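Local coordinates for pentafunctional AROM polypeptide (Schizosaccharomyces pombe, PDB 5SWV), which combines five shikimate-pathway activities in one polypeptide, the part crystallised here carrying the 3-dehydroquinate dehydratase and shikimate dehydrogenase domains, at residues A[146-151]-A[181-186]. Numbering follows the deposited sequence.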
loop_
_atom_site.group_PDB
_atom_site.type_symbol
_atom_site.label_atom_id
_atom_site.label_comp_id
_atom_site.label_asym_id
_atom_site.label_seq_id
_atom_site.Cartn_x
_atom_site.Cartn_y
_atom_site.Cartn_z
ATOM N N TRP A 146 12.877 32.105 -13.604
ATOM C CA TRP A 146 13.953 31.218 -14.063
ATOM C C TRP A 146 13.414 30.432 -15.235
ATOM O O TRP A 146 12.611 29.522 -15.056
ATOM C CB TRP A 146 14.473 30.297 -12.938
ATOM C CG TRP A 146 15.298 31.022 -11.865
ATOM C CD1 TRP A 146 15.499 32.373 -11.753
ATOM C CD2 TRP A 146 15.971 30.436 -10.742
ATOM N NE1 TRP A 146 16.268 32.654 -10.656
ATOM C CE2 TRP A 146 16.568 31.486 -10.014
ATOM C CE3 TRP A 146 16.137 29.127 -10.289
ATOM C CZ2 TRP A 146 17.329 31.267 -8.859
ATOM C CZ3 TRP A 146 16.897 28.907 -9.123
ATOM C CH2 TRP A 146 17.482 29.971 -8.432
ATOM N N SER A 147 13.840 30.819 -16.431
ATOM C CA SER A 147 13.457 30.132 -17.661
ATOM C C SER A 147 13.954 28.689 -17.661
ATOM O O SER A 147 15.035 28.417 -17.142
ATOM C CB SER A 147 14.033 30.872 -18.887
ATOM O OG SER A 147 14.007 30.087 -20.074
ATOM N N TRP A 148 13.157 27.783 -18.237
ATOM C CA TRP A 148 13.571 26.394 -18.501
ATOM C C TRP A 148 14.261 26.242 -19.863
ATOM O O TRP A 148 15.028 25.295 -20.059
ATOM C CB TRP A 148 12.377 25.456 -18.481
ATOM C CG TRP A 148 11.654 25.387 -17.203
ATOM C CD1 TRP A 148 10.403 25.854 -16.948
ATOM C CD2 TRP A 148 12.109 24.780 -15.998
ATOM N NE1 TRP A 148 10.050 25.583 -15.653
ATOM C CE2 TRP A 148 11.083 24.927 -15.044
ATOM C CE3 TRP A 148 13.288 24.129 -15.628
ATOM C CZ2 TRP A 148 11.194 24.449 -13.747
ATOM C CZ3 TRP A 148 13.400 23.648 -14.328
ATOM C CH2 TRP A 148 12.354 23.810 -13.405
ATOM N N ALA A 149 13.947 27.138 -20.803
ATOM C CA ALA A 149 14.608 27.180 -22.112
ATOM C C ALA A 149 16.031 27.729 -22.019
ATOM O O ALA A 149 16.882 27.295 -22.778
ATOM C CB ALA A 149 13.799 28.011 -23.098
ATOM N N ARG A 150 16.266 28.692 -21.118
ATOM C CA ARG A 150 17.605 29.255 -20.842
ATOM C C ARG A 150 17.902 29.103 -19.350
ATOM O O ARG A 150 17.804 30.075 -18.608
ATOM C CB ARG A 150 17.654 30.747 -21.190
ATOM C CG ARG A 150 17.559 31.083 -22.676
ATOM C CD ARG A 150 17.351 32.590 -22.918
ATOM N NE ARG A 150 16.233 33.177 -22.146
ATOM C CZ ARG A 150 14.925 32.957 -22.363
ATOM N NH1 ARG A 150 14.500 32.136 -23.334
ATOM N NH2 ARG A 150 14.022 33.554 -21.589
ATOM N N PRO A 151 18.280 27.894 -18.904
ATOM C CA PRO A 151 18.235 27.601 -17.484
ATOM C C PRO A 151 19.579 27.752 -16.776
ATOM O O PRO A 151 20.068 26.795 -16.193
ATOM C CB PRO A 151 17.777 26.145 -17.498
ATOM C CG PRO A 151 18.465 25.570 -18.703
ATOM C CD PRO A 151 18.692 26.700 -19.669
ATOM N N LEU A 181 5.625 23.700 -21.441
ATOM C CA LEU A 181 6.256 23.121 -22.624
ATOM C C LEU A 181 7.778 23.265 -22.612
ATOM O O LEU A 181 8.486 22.317 -22.937
ATOM C CB LEU A 181 5.671 23.737 -23.896
ATOM C CG LEU A 181 4.158 23.553 -24.085
ATOM C CD1 LEU A 181 3.756 24.068 -25.450
ATOM C CD2 LEU A 181 3.715 22.105 -23.948
ATOM N N GLU A 182 8.284 24.435 -22.243
ATOM C CA GLU A 182 9.726 24.604 -22.102
ATOM C C GLU A 182 10.280 23.627 -21.052
ATOM O O GLU A 182 11.362 23.076 -21.214
ATOM C CB GLU A 182 10.068 26.061 -21.779
ATOM C CG GLU A 182 9.897 26.964 -22.993
ATOM C CD GLU A 182 10.013 28.459 -22.721
ATOM O OE1 GLU A 182 9.807 29.231 -23.671
ATOM O OE2 GLU A 182 10.310 28.883 -21.589
ATOM N N LEU A 183 9.496 23.394 -20.008
ATOM C CA LEU A 183 9.860 22.478 -18.953
ATOM C C LEU A 183 10.028 21.049 -19.475
ATOM O O LEU A 183 10.979 20.383 -19.089
ATOM C CB LEU A 183 8.841 22.548 -17.816
ATOM C CG LEU A 183 9.092 21.660 -16.603
ATOM C CD1 LEU A 183 8.471 22.246 -15.350
ATOM C CD2 LEU A 183 8.583 20.246 -16.828
ATOM N N GLU A 184 9.134 20.580 -20.347
ATOM C CA GLU A 184 9.289 19.249 -20.957
ATOM C C GLU A 184 10.524 19.129 -21.857
ATOM O O GLU A 184 11.198 18.105 -21.834
ATOM C CB GLU A 184 8.044 18.830 -21.750
ATOM C CG GLU A 184 6.754 18.653 -20.945
ATOM C CD GLU A 184 6.893 17.794 -19.696
ATOM O OE1 GLU A 184 7.476 16.686 -19.782
ATOM O OE2 GLU A 184 6.400 18.244 -18.626
ATOM N N GLU A 185 10.813 20.161 -22.644
ATOM C CA GLU A 185 12.092 20.246 -23.376
ATOM C C GLU A 185 13.263 20.067 -22.429
ATOM O O GLU A 185 14.150 19.247 -22.678
ATOM C CB GLU A 185 12.240 21.586 -24.092
ATOM C CG GLU A 185 11.630 21.588 -25.476
ATOM C CD GLU A 185 11.067 22.947 -25.905
ATOM O OE1 GLU A 185 11.497 24.021 -25.392
ATOM O OE2 GLU A 185 10.173 22.933 -26.785
ATOM N N PHE A 186 13.238 20.839 -21.343
ATOM C CA PHE A 186 14.247 20.755 -20.308
ATOM C C PHE A 186 14.322 19.337 -19.724
ATOM O O PHE A 186 15.398 18.768 -19.643
ATOM C CB PHE A 186 13.988 21.800 -19.211
ATOM C CG PHE A 186 14.987 21.754 -18.080
ATOM C CD1 PHE A 186 16.181 22.462 -18.160
ATOM C CD2 PHE A 186 14.744 20.984 -16.946
ATOM C CE1 PHE A 186 17.111 22.412 -17.132
ATOM C CE2 PHE A 186 15.674 20.923 -15.917
ATOM C CZ PHE A 186 16.857 21.639 -16.010
HETATM O O HOH W 1 10.297 28.508 -18.810
#
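Glu182 OE2 reaches the backbone of Trp148 through one water, which donates to OE2 over 2.8 Å and accepts from Trp148 N. The extended carboxylate arm lies against the loop 146-151, with Ala149 CB 3.8 Å from Glu182 CD. On the loop side, Ser147 OG accepts a nearly straight bond from Arg150 N (2.9 Å, 163°), an ST motif that closes the turn just ahead of Pro151, the N-cap of the next helix.

Trp148 gives the largest share of the buried surface. Its CG is anti to the carbonyl carbon (chi1 -61°), and the ring lies beside Leu183, the two side chains pointing the same way. Leu183 CB sits over the five-membered ring in a CH-pi contact, 3.9 Å from its centroid, while Leu183 CD1 rests above the same ring system, nearer its rim, 3.7 Å from Trp148 NE1. That NE1 donates to Asn202 OD1, which satisfies the buried N-H and ties the indole to strand 198-203. The six-membered ring meets Phe186 obliquely, planes at 50°, with Trp148 CE3 over one face of the phenyl, 3.7 Å from Phe186 CD2. At the edge of the phenyl, near its plane, Pro151 CG approaches Phe186 CE1 to 3.8 Å.

The carbonyl of Trp148 lies by the phenyl too and is taken by Arg189, one turn further along helix 177-193. Trp154 of helix 152-162 stacks on the indole, and Leu200 of strand 198-203 touches Trp148, Leu183 and Phe186. In the TIM barrel of this type I dehydroquinase domain, the contact thus packs the loop between strand 134-140 and helix 152-162 against helix 177-193, beside strand 198-203.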